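Local structure of protein CPn_0803/CP_1068/CPj0803/CpB0832 (Chlamydophila pneumoniae, 3Q9D) at residues A[49-54]-A[90-95]; A[53-58]-A[114-119]; A[94-99]-A[122-127]. The protein is of unknown function but, as a coiled-coil chlamydial protein associated with type III secretion, may serve as a component of the needle tip. One frame throughout, in Å; residues are numbered along the deposited sequence. Where two conformers were deposited one is given.

Overall arrangement
All three contacts lie in the N-terminal helical bundle, on one side of the chain's centre, and tie together three helices: 48-61 and 86-98 in contact 1, 48-61 and 107-133 in contact 2, 86-98 and 107-133 in contact 3. Contact 1 is core, an aromatic and aliphatic packing with no hydrogen bond. Contacts 2 and 3 are partly buried: each sets leucines or isoleucines inward and polar groups at the border, a water shared by three side chains in contact 2 and a weak arginine-to-carbonyl bond in contact 3. Leu-54 belongs to contacts 1 and 2, and its CD2 lies 4.3 Å from Leu-96 CD1 of contact 3, joining the interiors.

Contact 1. Residues A[49-54]-A[90-95]; sequences NVFLLL and NFFFEM
Leu-54 and Phe-51 meet the ring of Phe-92 in different ways, one over a face and the other at the edge. The Leu-54 methyl CD2 stands 3.5 Å from the Phe-92 ring centroid, a CH-pi contact a little off the ring normal and displaced toward the rim; its nearest ring atom is Phe-92 CD1 at 3.3 Å. The methyl gets there because Leu-54 holds CG anti to the backbone N (chi1 -178°), which carries the branch across to meet a phenylalanine coming from the opposite direction. The other face of the Phe-92 ring is covered from its own helix by Phe-91 CD2.

The same ring turns its edge to the face of Phe-51. The centroids are 5.6 Å apart and the planes stand at 73°, the signature of a T-shaped pair, with Phe-51 CE1 and Phe-92 CE1 3.9 Å from each other. Phe-51 keeps CG beside its backbone N, and the far end of the ring reaches nearer the partner helix than its first bond would suggest. Phe-51 CZ also approaches the edge of Phe-91.

Here helix 48-61 meets helix 86-98 in the apolar interior of the helical bundle, where Phe-51 also packs on Leu-116 of helix 107-133. The segment axes stay 13.4 Å apart at a crossing angle of -56°, so large side chains must bridge the gap. No hydrogen bond crosses it: cohesion rests on dispersion and the weak electrostatics of ring edges and faces, as suits a buried contact.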
ATOM      1  N   ASN A  49       6.798 -23.167  33.153  1.00 49.61           N
ATOM      2  CA  ASN A  49       5.813 -22.200  32.736  1.00 50.77           C
ATOM      3  C   ASN A  49       6.425 -21.110  31.853  1.00 38.69           C
ATOM      4  O   ASN A  49       5.737 -20.566  30.986  1.00 38.31           O
ATOM      5  CB  ASN A  49       5.110 -21.595  33.947  1.00 60.63           C
ATOM      6  CG  ASN A  49       3.669 -21.239  33.656  1.00 70.65           C
ATOM      7  OD1 ASN A  49       3.006 -21.895  32.846  1.00 71.87           O
ATOM      8  ND2 ASN A  49       3.175 -20.188  34.304  1.00 74.65           N
ATOM      9  N   VAL A  50       7.713 -20.810  32.054  1.00 30.86           N
ATOM     10  CA  VAL A  50       8.382 -19.740  31.316  0.70 32.84           C
ATOM     11  C   VAL A  50       8.517 -20.084  29.832  1.00 29.01           C
ATOM     12  O   VAL A  50       8.316 -19.240  28.971  1.00 30.06           O
ATOM     13  CB  VAL A  50       9.781 -19.416  31.902  0.70 37.92           C
ATOM     14  CG1 VAL A  50      10.460 -18.312  31.104  0.70 29.84           C
ATOM     15  CG2 VAL A  50       9.663 -19.017  33.367  0.70 40.84           C
ATOM     16  N   PHE A  51       8.879 -21.331  29.544  1.00 25.00           N
ATOM     17  CA  PHE A  51       8.998 -21.763  28.168  1.00 28.04           C
ATOM     18  C   PHE A  51       7.644 -21.701  27.498  1.00 28.81           C
ATOM     19  O   PHE A  51       7.551 -21.373  26.320  1.00 25.23           O
ATOM     20  CB  PHE A  51       9.555 -23.180  28.074  1.00 30.51           C
ATOM     21  CG  PHE A  51      11.032 -23.268  28.388  1.00 35.91           C
ATOM     22  CD1 PHE A  51      11.974 -23.212  27.372  1.00 35.03           C
ATOM     23  CD2 PHE A  51      11.472 -23.386  29.701  1.00 41.17           C
ATOM     24  CE1 PHE A  51      13.327 -23.282  27.657  1.00 35.16           C
ATOM     25  CE2 PHE A  51      12.826 -23.457  29.992  1.00 36.68           C
ATOM     26  CZ  PHE A  51      13.751 -23.404  28.964  1.00 31.76           C
ATOM     27  N   LEU A  52       6.603 -22.111  28.216  1.00 33.06           N
ATOM     28  CA  LEU A  52       5.252 -22.095  27.663  1.00 33.89           C
ATOM     29  C   LEU A  52       4.746 -20.685  27.374  1.00 25.56           C
ATOM     30  O   LEU A  52       4.176 -20.425  26.317  1.00 23.91           O
ATOM     31  CB  LEU A  52       4.283 -22.812  28.604  1.00 36.71           C
ATOM     32  CG  LEU A  52       2.898 -23.124  28.034  1.00 51.17           C
ATOM     33  CD1 LEU A  52       3.012 -23.928  26.750  1.00 52.15           C
ATOM     34  CD2 LEU A  52       2.046 -23.858  29.057  1.00 51.71           C
ATOM     35  N   LEU A  53       4.941 -19.783  28.328  1.00 23.55           N
ATOM     36  CA  LEU A  53       4.541 -18.393  28.161  1.00 29.97           C
ATOM     37  C   LEU A  53       5.324 -17.727  27.032  1.00 27.43           C
ATOM     38  O   LEU A  53       4.768 -16.972  26.239  1.00 24.82           O
ATOM     39  CB  LEU A  53       4.742 -17.618  29.463  1.00 38.75           C
ATOM     40  CG  LEU A  53       3.503 -17.398  30.332  1.00 56.12           C
ATOM     41  CD1 LEU A  53       3.634 -18.153  31.644  1.00 57.26           C
ATOM     42  CD2 LEU A  53       3.290 -15.915  30.584  1.00 60.90           C
ATOM     43  N   LEU A  54       6.620 -18.019  26.967  1.00 29.41           N
ATOM     44  CA  LEU A  54       7.481 -17.455  25.941  1.00 25.81           C
ATOM     45  C   LEU A  54       7.044 -17.918  24.561  1.00 23.42           C
ATOM     46  O   LEU A  54       7.008 -17.133  23.618  1.00 23.17           O
ATOM     47  CB  LEU A  54       8.934 -17.854  26.192  1.00 24.66           C
ATOM     48  CG  LEU A  54       9.976 -17.296  25.223  1.00 28.61           C
ATOM     49  CD1 LEU A  54       9.921 -15.780  25.193  1.00 28.31           C
ATOM     50  CD2 LEU A  54      11.363 -17.780  25.604  1.00 28.10           C
ATOM     51  N   ASN A  90      19.668 -13.107  28.539  1.00 18.78           N
ATOM     52  CA  ASN A  90      20.778 -13.564  27.707  1.00 20.05           C
ATOM     53  C   ASN A  90      20.667 -15.041  27.348  1.00 21.75           C
ATOM     54  O   ASN A  90      21.055 -15.447  26.257  1.00 23.65           O
ATOM     55  CB  ASN A  90      22.125 -13.283  28.372  1.00 23.46           C
ATOM     56  CG  ASN A  90      22.459 -11.808  28.384  1.00 24.98           C
ATOM     57  OD1 ASN A  90      21.870 -11.019  27.633  1.00 25.80           O
ATOM     58  ND2 ASN A  90      23.410 -11.426  29.221  1.00 28.31           N
ATOM     59  N   PHE A  91      20.143 -15.836  28.268  1.00 21.62           N
ATOM     60  CA  PHE A  91      19.945 -17.250  27.986  1.00 29.17           C
ATOM     61  C   PHE A  91      19.031 -17.394  26.771  1.00 25.79           C
ATOM     62  O   PHE A  91      19.344 -18.125  25.831  1.00 18.50           O
ATOM     63  CB  PHE A  91      19.337 -17.963  29.190  1.00 26.36           C
ATOM     64  CG  PHE A  91      18.959 -19.390  28.916  1.00 30.91           C
ATOM     65  CD1 PHE A  91      19.936 -20.342  28.683  1.00 36.12           C
ATOM     66  CD2 PHE A  91      17.632 -19.777  28.889  1.00 35.57           C
ATOM     67  CE1 PHE A  91      19.602 -21.661  28.423  1.00 35.29           C
ATOM     68  CE2 PHE A  91      17.287 -21.097  28.637  1.00 40.75           C
ATOM     69  CZ  PHE A  91      18.281 -22.038  28.401  1.00 36.32           C
ATOM     70  N   PHE A  92      17.906 -16.688  26.782  1.00 20.42           N
ATOM     71  CA  PHE A  92      16.961 -16.793  25.667  1.00 22.54           C
ATOM     72  C   PHE A  92      17.445 -16.154  24.371  1.00 20.02           C
ATOM     73  O   PHE A  92      17.158 -16.658  23.283  1.00 18.77           O
ATOM     74  CB  PHE A  92      15.575 -16.273  26.068  1.00 24.33           C
ATOM     75  CG  PHE A  92      14.813 -17.229  26.954  1.00 24.83           C
ATOM     76  CD1 PHE A  92      14.480 -18.498  26.492  1.00 32.21           C
ATOM     77  CD2 PHE A  92      14.429 -16.861  28.234  1.00 29.81           C
ATOM     78  CE1 PHE A  92      13.782 -19.392  27.299  1.00 31.77           C
ATOM     79  CE2 PHE A  92      13.735 -17.737  29.048  1.00 33.56           C
ATOM     80  CZ  PHE A  92      13.409 -19.005  28.583  1.00 36.19           C
ATOM     81  N   PHE A  93      18.193 -15.051  24.473  1.00 17.80           N
ATOM     82  CA  PHE A  93      18.800 -14.447  23.280  1.00 19.10           C
ATOM     83  C   PHE A  93      19.825 -15.389  22.620  1.00 21.53           C
ATOM     84  O   PHE A  93      19.812 -15.562  21.412  1.00 21.17           O
ATOM     85  CB  PHE A  93      19.470 -13.107  23.616  1.00 16.19           C
ATOM     86  CG  PHE A  93      18.484 -11.979  23.887  1.00 25.14           C
ATOM     87  CD1 PHE A  93      17.363 -11.801  23.076  1.00 19.46           C
ATOM     88  CD2 PHE A  93      18.681 -11.110  24.951  1.00 20.13           C
ATOM     89  CE1 PHE A  93      16.445 -10.737  23.323  1.00 16.60           C
ATOM     90  CE2 PHE A  93      17.777 -10.057  25.208  1.00 20.53           C
ATOM     91  CZ  PHE A  93      16.656  -9.886  24.392  1.00 22.80           C
ATOM     92  N   GLU A  94      20.724 -15.972  23.404  1.00 21.36           N
ATOM     93  CA  GLU A  94      21.671 -16.958  22.849  1.00 23.90           C
ATOM     94  C   GLU A  94      20.913 -18.113  22.195  1.00 22.75           C
ATOM     95  O   GLU A  94      21.216 -18.530  21.071  1.00 27.27           O
ATOM     96  CB  GLU A  94      22.558 -17.524  23.954  1.00 34.53           C
ATOM     97  CG  GLU A  94      23.523 -16.539  24.558  1.00 48.10           C
ATOM     98  CD  GLU A  94      24.639 -16.161  23.601  1.00 60.71           C
ATOM     99  OE1 GLU A  94      24.663 -16.690  22.466  1.00 56.74           O
ATOM    100  OE2 GLU A  94      25.496 -15.340  23.997  1.00 67.72           O
ATOM    101  N   MET A  95      19.916 -18.631  22.907  1.00 18.46           N
ATOM    102  CA  MET A  95      19.103 -19.731  22.399  1.00 19.56           C
ATOM    103  C   MET A  95      18.415 -19.373  21.070  1.00 19.77           C
ATOM    104  O   MET A  95      18.554 -20.087  20.059  1.00 22.82           O
ATOM    105  CB  MET A  95      18.036 -20.118  23.431  1.00 21.93           C
ATOM    106  CG  MET A  95      17.035 -21.146  22.908  1.00 18.15           C
ATOM    107  SD  MET A  95      15.539 -21.302  23.920  1.00 25.54           S
ATOM    108  CE  MET A  95      16.273 -21.462  25.546  1.00 31.94           C
TER

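Contact 2. Residues A[53-58]-A[114-119]; sequences LLEGNL and HSLIAE
Leu-54 opens the contact by bringing its methyl CD2 to 4.2 Å from Leu-116 CD1, a light apolar touch on the inner side of the two helices. Its first bond does not aim at 114-119; the end of the side chain comes nearer.

Glu-55 follows and does most of the work for its helix. Its aliphatic part lies obliquely across Leu-116, whose CD2 sits 3.7 Å from Glu-55 CB and nearly as close to CG. With CG anti to the backbone N (chi1 -178°) and the next torsion also extended, the carboxylate is carried beyond the leucine to the polar border of the interface. There one water joins three side chains. It donates to Glu-55 OE2 at 2.7 Å and to Glu-119 OE1 at 2.9 Å, and accepts from Ser-115 OG at 2.7 Å. Glu-55 OE2 and Glu-119 OE1 are 4.2 Å apart, so the water's two hydrogens probably offset some of the repulsion between like charges. Lys-59 of the same chain forms a salt bridge with Glu-119 OE2 and may ease it too.

Leu-58 also points toward 114-119, but its side chain packs on Leu-96 of helix 86-98. On helix 107-133, Ala-118 O accepts a hydrogen bond from Lys-59 of a second subunit.

The segment axes run 11.2 Å apart and only 12° from parallel. Side-by-side helices with an apolar inner face are characteristic of a helical bundle; here 48-61 and 107-133 pack together with 70-82 and 86-98, the water-bridged groups lying at the border.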
ATOM      1  N   LEU A  53       4.941 -19.783  28.328  1.00 23.55           N
ATOM      2  CA  LEU A  53       4.541 -18.393  28.161  1.00 29.97           C
ATOM      3  C   LEU A  53       5.324 -17.727  27.032  1.00 27.43           C
ATOM      4  O   LEU A  53       4.768 -16.972  26.239  1.00 24.82           O
ATOM      5  CB  LEU A  53       4.742 -17.618  29.463  1.00 38.75           C
ATOM      6  CG  LEU A  53       3.503 -17.398  30.332  1.00 56.12           C
ATOM      7  CD1 LEU A  53       3.634 -18.153  31.644  1.00 57.26           C
ATOM      8  CD2 LEU A  53       3.290 -15.915  30.584  1.00 60.90           C
ATOM      9  N   LEU A  54       6.620 -18.019  26.967  1.00 29.41           N
ATOM     10  CA  LEU A  54       7.481 -17.455  25.941  1.00 25.81           C
ATOM     11  C   LEU A  54       7.044 -17.918  24.561  1.00 23.42           C
ATOM     12  O   LEU A  54       7.008 -17.133  23.618  1.00 23.17           O
ATOM     13  CB  LEU A  54       8.934 -17.854  26.192  1.00 24.66           C
ATOM     14  CG  LEU A  54       9.976 -17.296  25.223  1.00 28.61           C
ATOM     15  CD1 LEU A  54       9.921 -15.780  25.193  1.00 28.31           C
ATOM     16  CD2 LEU A  54      11.363 -17.780  25.604  1.00 28.10           C
ATOM     17  N   GLU A  55       6.699 -19.195  24.451  1.00 22.42           N
ATOM     18  CA  GLU A  55       6.249 -19.740  23.168  1.00 22.50           C
ATOM     19  C   GLU A  55       4.974 -19.053  22.681  1.00 23.13           C
ATOM     20  O   GLU A  55       4.874 -18.686  21.508  1.00 24.96           O
ATOM     21  CB  GLU A  55       6.000 -21.243  23.265  1.00 21.39           C
ATOM     22  CG  GLU A  55       5.566 -21.862  21.941  1.00 25.36           C
ATOM     23  CD  GLU A  55       5.229 -23.349  22.065  1.00 43.19           C
ATOM     24  OE1 GLU A  55       4.242 -23.685  22.762  1.00 48.99           O
ATOM     25  OE2 GLU A  55       5.953 -24.177  21.471  1.00 40.07           O
ATOM     26  N   GLY A  56       3.993 -18.906  23.568  1.00 22.84           N
ATOM     27  CA  GLY A  56       2.746 -18.235  23.208  1.00 22.00           C
ATOM     28  C   GLY A  56       2.987 -16.804  22.745  1.00 20.72           C
ATOM     29  O   GLY A  56       2.425 -16.360  21.754  1.00 18.88           O
ATOM     30  N   ASN A  57       3.826 -16.070  23.469  1.00 20.19           N
ATOM     31  CA  ASN A  57       4.160 -14.700  23.091  1.00 22.24           C
ATOM     32  C   ASN A  57       4.896 -14.587  21.739  1.00 19.91           C
ATOM     33  O   ASN A  57       4.624 -13.694  20.934  1.00 19.55           O
ATOM     34  CB  ASN A  57       4.951 -14.041  24.235  1.00 24.30           C
ATOM     35  CG  ASN A  57       4.052 -13.675  25.404  1.00 34.57           C
ATOM     36  OD1 ASN A  57       2.967 -13.140  25.190  1.00 34.16           O
ATOM     37  ND2 ASN A  57       4.479 -13.971  26.629  1.00 32.20           N
ATOM     38  N   LEU A  58       5.800 -15.519  21.477  1.00 19.89           N
ATOM     39  CA  LEU A  58       6.495 -15.542  20.202  1.00 21.05           C
ATOM     40  C   LEU A  58       5.534 -15.953  19.085  1.00 15.42           C
ATOM     41  O   LEU A  58       5.549 -15.360  18.007  1.00 19.99           O
ATOM     42  CB  LEU A  58       7.703 -16.470  20.251  1.00 14.60           C
ATOM     43  CG  LEU A  58       8.839 -16.032  21.182  1.00 18.56           C
ATOM     44  CD1 LEU A  58       9.863 -17.146  21.348  1.00 31.14           C
ATOM     45  CD2 LEU A  58       9.517 -14.754  20.713  1.00 17.51           C
ATOM     46  N   HIS A 114      14.662 -26.778  22.035  1.00 24.59           N
ATOM     47  CA  HIS A 114      14.891 -27.185  20.642  1.00 25.21           C
ATOM     48  C   HIS A 114      13.696 -26.846  19.761  1.00 20.14           C
ATOM     49  O   HIS A 114      13.864 -26.448  18.618  1.00 23.31           O
ATOM     50  CB  HIS A 114      15.253 -28.672  20.535  1.00 22.80           C
ATOM     51  CG  HIS A 114      16.619 -28.979  21.068  1.00 28.81           C
ATOM     52  ND1 HIS A 114      17.650 -28.073  21.010  1.00 42.01           N
ATOM     53  CD2 HIS A 114      17.112 -30.074  21.688  1.00 39.07           C
ATOM     54  CE1 HIS A 114      18.732 -28.600  21.560  1.00 38.94           C
ATOM     55  NE2 HIS A 114      18.431 -29.811  21.977  1.00 36.44           N
ATOM     56  N   SER A 115      12.491 -26.980  20.305  1.00 19.98           N
ATOM     57  CA  SER A 115      11.291 -26.678  19.536  1.00 18.68           C
ATOM     58  C   SER A 115      11.224 -25.168  19.240  1.00 24.87           C
ATOM     59  O   SER A 115      10.878 -24.753  18.122  1.00 23.04           O
ATOM     60  CB  SER A 115      10.041 -27.124  20.306  1.00 22.20           C
ATOM     61  OG  SER A 115       8.869 -26.782  19.604  1.00 25.63           O
ATOM     62  N   LEU A 116      11.555 -24.355  20.241  1.00 21.68           N
ATOM     63  CA  LEU A 116      11.546 -22.895  20.082  1.00 23.45           C
ATOM     64  C   LEU A 116      12.596 -22.456  19.075  1.00 17.82           C
ATOM     65  O   LEU A 116      12.366 -21.552  18.261  1.00 18.75           O
ATOM     66  CB  LEU A 116      11.818 -22.193  21.411  1.00 21.07           C
ATOM     67  CG  LEU A 116      10.696 -22.243  22.456  1.00 27.12           C
ATOM     68  CD1 LEU A 116      11.184 -21.566  23.748  1.00 25.32           C
ATOM     69  CD2 LEU A 116       9.382 -21.604  21.938  1.00 20.62           C
ATOM     70  N   ILE A 117      13.748 -23.107  19.115  1.00 17.18           N
ATOM     71  CA  ILE A 117      14.813 -22.800  18.168  1.00 19.22           C
ATOM     72  C   ILE A 117      14.338 -23.107  16.749  1.00 25.13           C
ATOM     73  O   ILE A 117      14.468 -22.277  15.841  1.00 23.24           O
ATOM     74  CB  ILE A 117      16.104 -23.593  18.489  1.00 18.22           C
ATOM     75  CG1 ILE A 117      16.744 -23.037  19.769  1.00 16.63           C
ATOM     76  CG2 ILE A 117      17.086 -23.493  17.334  1.00 24.63           C
ATOM     77  CD1 ILE A 117      17.955 -23.881  20.277  1.00 19.56           C
ATOM     78  N   ALA A 118      13.762 -24.296  16.569  1.00 23.24           N
ATOM     79  CA  ALA A 118      13.294 -24.721  15.259  1.00 26.56           C
ATOM     80  C   ALA A 118      12.206 -23.784  14.752  1.00 24.85           C
ATOM     81  O   ALA A 118      12.210 -23.392  13.589  1.00 24.24           O
ATOM     82  CB  ALA A 118      12.780 -26.173  15.306  1.00 25.13           C
ATOM     83  N   GLU A 119      11.270 -23.418  15.620  1.00 19.05           N
ATOM     84  CA  GLU A 119      10.169 -22.566  15.185  1.00 22.43           C
ATOM     85  C   GLU A 119      10.570 -21.093  14.946  1.00 22.99           C
ATOM     86  O   GLU A 119      10.073 -20.431  14.029  1.00 23.94           O
ATOM     87  CB  GLU A 119       9.004 -22.661  16.176  1.00 19.72           C
ATOM     88  CG  GLU A 119       7.724 -21.952  15.694  1.00 22.68           C
ATOM     89  CD  GLU A 119       6.501 -22.343  16.525  1.00 32.66           C
ATOM     90  OE1 GLU A 119       6.636 -23.224  17.405  1.00 32.84           O
ATOM     91  OE2 GLU A 119       5.402 -21.784  16.293  1.00 31.92           O
TER
HETATM   92  O   HOH W   1       8.030 -24.199  19.755  1.00 28.60           O

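Contact 3. Residues A[94-99]-A[122-127]; sequences EMLING and MPIRVA
Ile-124 faces two consecutive residues of the other helix and meets each with a different branch. Its CD1 lies 3.7 Å from Leu-96 CB, touching the root of that side chain rather than its methyls. Its CG2 is 4.1 Å from Ile-97 CG1, and there the two isoleucines cross at about a right angle. The split follows from the first torsion of Ile-124: CG1 stands beside the backbone N and CG2 anti to it, so the branches diverge, the longer toward Leu-96 and the shorter toward Ile-97. CD1 also sits close to the Leu-96 carbonyl oxygen, which is buried here and has no hydrogen-bonding partner in the model.

Arg-125 reaches the same helix from a first bond that does not point at it. The chain bends at chi3 (75°), bringing NH1 to 2.6 Å from Ile-97 O. The carbonyl oxygen lies at the edge of the guanidinium, near its plane, yet the N-H...O angle is only 119°, so this hydrogen bond is weak in spite of its short length. Next to it, Asn-98 is fixed within its own helix, its ND2 donating to Glu-94 OE1 over 2.9 Å in a nearly straight bond. That oxygen is met from above the carboxylate plane, whereas it lies close to the amide plane of Asn-98.

The acceptor, Ile-97 O, belongs to the last turn of helix 86-98, just before Gly-99 leaves helical geometry with positive phi. This helix end crosses 107-133 steeply, the segment axes making 70° at 8.9 Å. Phe-74 of helix 70-82 packs on Leu-96, Ile-97 and Ile-124 alike, while Leu-116, further back on helix 107-133, also touches Leu-96.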
ATOM      1  N   GLU A  94      20.724 -15.972  23.404  1.00 21.36           N
ATOM      2  CA  GLU A  94      21.671 -16.958  22.849  1.00 23.90           C
ATOM      3  C   GLU A  94      20.913 -18.113  22.195  1.00 22.75           C
ATOM      4  O   GLU A  94      21.216 -18.530  21.071  1.00 27.27           O
ATOM      5  CB  GLU A  94      22.558 -17.524  23.954  1.00 34.53           C
ATOM      6  CG  GLU A  94      23.523 -16.539  24.558  1.00 48.10           C
ATOM      7  CD  GLU A  94      24.639 -16.161  23.601  1.00 60.71           C
ATOM      8  OE1 GLU A  94      24.663 -16.690  22.466  1.00 56.74           O
ATOM      9  OE2 GLU A  94      25.496 -15.340  23.997  1.00 67.72           O
ATOM     10  N   MET A  95      19.916 -18.631  22.907  1.00 18.46           N
ATOM     11  CA  MET A  95      19.103 -19.731  22.399  1.00 19.56           C
ATOM     12  C   MET A  95      18.415 -19.373  21.070  1.00 19.77           C
ATOM     13  O   MET A  95      18.554 -20.087  20.059  1.00 22.82           O
ATOM     14  CB  MET A  95      18.036 -20.118  23.431  1.00 21.93           C
ATOM     15  CG  MET A  95      17.035 -21.146  22.908  1.00 18.15           C
ATOM     16  SD  MET A  95      15.539 -21.302  23.920  1.00 25.54           S
ATOM     17  CE  MET A  95      16.273 -21.462  25.546  1.00 31.94           C
ATOM     18  N   LEU A  96      17.683 -18.260  21.070  1.00 18.84           N
ATOM     19  CA  LEU A  96      16.775 -17.912  19.957  1.00 21.21           C
ATOM     20  C   LEU A  96      17.422 -17.129  18.809  1.00 28.37           C
ATOM     21  O   LEU A  96      16.969 -17.204  17.669  1.00 23.61           O
ATOM     22  CB  LEU A  96      15.559 -17.146  20.485  1.00 19.55           C
ATOM     23  CG  LEU A  96      14.691 -17.954  21.457  1.00 21.39           C
ATOM     24  CD1 LEU A  96      13.607 -17.077  22.060  1.00 22.43           C
ATOM     25  CD2 LEU A  96      14.079 -19.145  20.737  1.00 22.24           C
ATOM     26  N   ILE A  97      18.464 -16.364  19.116  1.00 22.23           N
ATOM     27  CA  ILE A  97      19.198 -15.653  18.070  1.00 25.96           C
ATOM     28  C   ILE A  97      20.325 -16.528  17.515  1.00 34.59           C
ATOM     29  O   ILE A  97      20.490 -16.633  16.298  1.00 31.87           O
ATOM     30  CB  ILE A  97      19.760 -14.310  18.580  1.00 26.89           C
ATOM     31  CG1 ILE A  97      18.618 -13.331  18.887  1.00 20.41           C
ATOM     32  CG2 ILE A  97      20.689 -13.693  17.560  1.00 34.87           C
ATOM     33  CD1 ILE A  97      19.102 -12.059  19.637  1.00 23.53           C
ATOM     34  N   ASN A  98      21.070 -17.190  18.404  1.00 31.51           N
ATOM     35  CA  ASN A  98      22.226 -18.000  17.994  1.00 32.17           C
ATOM     36  C   ASN A  98      22.015 -19.521  17.937  1.00 31.69           C
ATOM     37  O   ASN A  98      22.912 -20.236  17.523  1.00 32.51           O
ATOM     38  CB  ASN A  98      23.436 -17.693  18.889  1.00 31.60           C
ATOM     39  CG  ASN A  98      23.908 -16.266  18.736  1.00 40.10           C
ATOM     40  OD1 ASN A  98      23.711 -15.668  17.683  1.00 41.99           O
ATOM     41  ND2 ASN A  98      24.521 -15.707  19.781  1.00 40.96           N
ATOM     42  N   GLY A  99      20.853 -20.009  18.362  1.00 30.04           N
ATOM     43  CA  GLY A  99      20.603 -21.444  18.433  1.00 26.54           C
ATOM     44  C   GLY A  99      21.487 -22.196  19.432  1.00 28.28           C
ATOM     45  O   GLY A  99      21.667 -23.421  19.332  1.00 29.38           O
ATOM     46  N   MET A 122      14.975 -18.750  12.676  1.00 19.50           N
ATOM     47  CA  MET A 122      15.050 -18.136  11.357  0.61 20.21           C
ATOM     48  C   MET A 122      14.174 -16.876  11.222  1.00 17.87           C
ATOM     49  O   MET A 122      14.628 -15.841  10.718  1.00 17.82           O
ATOM     50  CB  MET A 122      14.738 -19.183  10.282  0.61 20.02           C
ATOM     51  CG  MET A 122      15.839 -20.231  10.157  0.61 23.98           C
ATOM     52  SD  MET A 122      17.425 -19.433   9.828  0.61 38.31           S
ATOM     53  CE  MET A 122      16.865 -18.053   8.727  0.61 10.65           C
ATOM     54  N   PRO A 123      12.921 -16.945  11.695  1.00 14.61           N
ATOM     55  CA  PRO A 123      12.066 -15.756  11.620  1.00 19.75           C
ATOM     56  C   PRO A 123      12.660 -14.591  12.428  1.00 20.28           C
ATOM     57  O   PRO A 123      12.542 -13.430  12.020  1.00 17.06           O
ATOM     58  CB  PRO A 123      10.759 -16.236  12.246  1.00 21.28           C
ATOM     59  CG  PRO A 123      10.726 -17.713  11.929  1.00 24.86           C
ATOM     60  CD  PRO A 123      12.157 -18.158  12.047  1.00 20.30           C
ATOM     61  N   ILE A 124      13.280 -14.898  13.568  1.00 14.57           N
ATOM     62  CA  ILE A 124      13.980 -13.860  14.353  1.00 18.97           C
ATOM     63  C   ILE A 124      15.177 -13.264  13.605  1.00 19.08           C
ATOM     64  O   ILE A 124      15.389 -12.043  13.607  1.00 16.79           O
ATOM     65  CB  ILE A 124      14.425 -14.386  15.750  1.00 20.02           C
ATOM     66  CG1 ILE A 124      13.183 -14.646  16.623  1.00 19.25           C
ATOM     67  CG2 ILE A 124      15.400 -13.387  16.418  1.00 17.84           C
ATOM     68  CD1 ILE A 124      13.455 -15.594  17.828  1.00 21.11           C
ATOM     69  N   ARG A 125      15.969 -14.127  12.977  1.00 20.62           N
ATOM     70  CA  ARG A 125      17.079 -13.665  12.142  1.00 21.28           C
ATOM     71  C   ARG A 125      16.603 -12.844  10.942  1.00 20.48           C
ATOM     72  O   ARG A 125      17.248 -11.862  10.561  1.00 22.04           O
ATOM     73  CB  ARG A 125      17.937 -14.853  11.702  1.00 18.50           C
ATOM     74  CG  ARG A 125      18.492 -15.572  12.942  1.00 44.43           C
ATOM     75  CD  ARG A 125      19.252 -16.869  12.619  1.00 54.69           C
ATOM     76  NE  ARG A 125      20.577 -16.626  12.056  1.00 55.46           N
ATOM     77  CZ  ARG A 125      21.598 -16.108  12.737  1.00 72.51           C
ATOM     78  NH1 ARG A 125      21.445 -15.752  14.009  1.00 70.30           N
ATOM     79  NH2 ARG A 125      22.772 -15.930  12.141  1.00 78.80           N
ATOM     80  N   VAL A 126      15.483 -13.240  10.349  1.00 16.36           N
ATOM     81  CA  VAL A 126      14.884 -12.438   9.284  1.00 13.09           C
ATOM     82  C   VAL A 126      14.382 -11.101   9.820  1.00 14.05           C
ATOM     83  O   VAL A 126      14.603 -10.070   9.182  1.00 18.33           O
ATOM     84  CB  VAL A 126      13.789 -13.195   8.543  1.00 18.40           C
ATOM     85  CG1 VAL A 126      13.020 -12.235   7.602  1.00 16.39           C
ATOM     86  CG2 VAL A 126      14.422 -14.347   7.752  1.00 18.19           C
ATOM     87  N   ALA A 127      13.737 -11.096  10.995  1.00 14.79           N
ATOM     88  CA  ALA A 127      13.352  -9.814  11.620  1.00 18.28           C
ATOM     89  C   ALA A 127      14.561  -8.913  11.840  1.00 20.16           C
ATOM     90  O   ALA A 127      14.508  -7.706  11.604  1.00 21.42           O
ATOM     91  CB  ALA A 127      12.619 -10.037  12.948  1.00 12.95           C
TER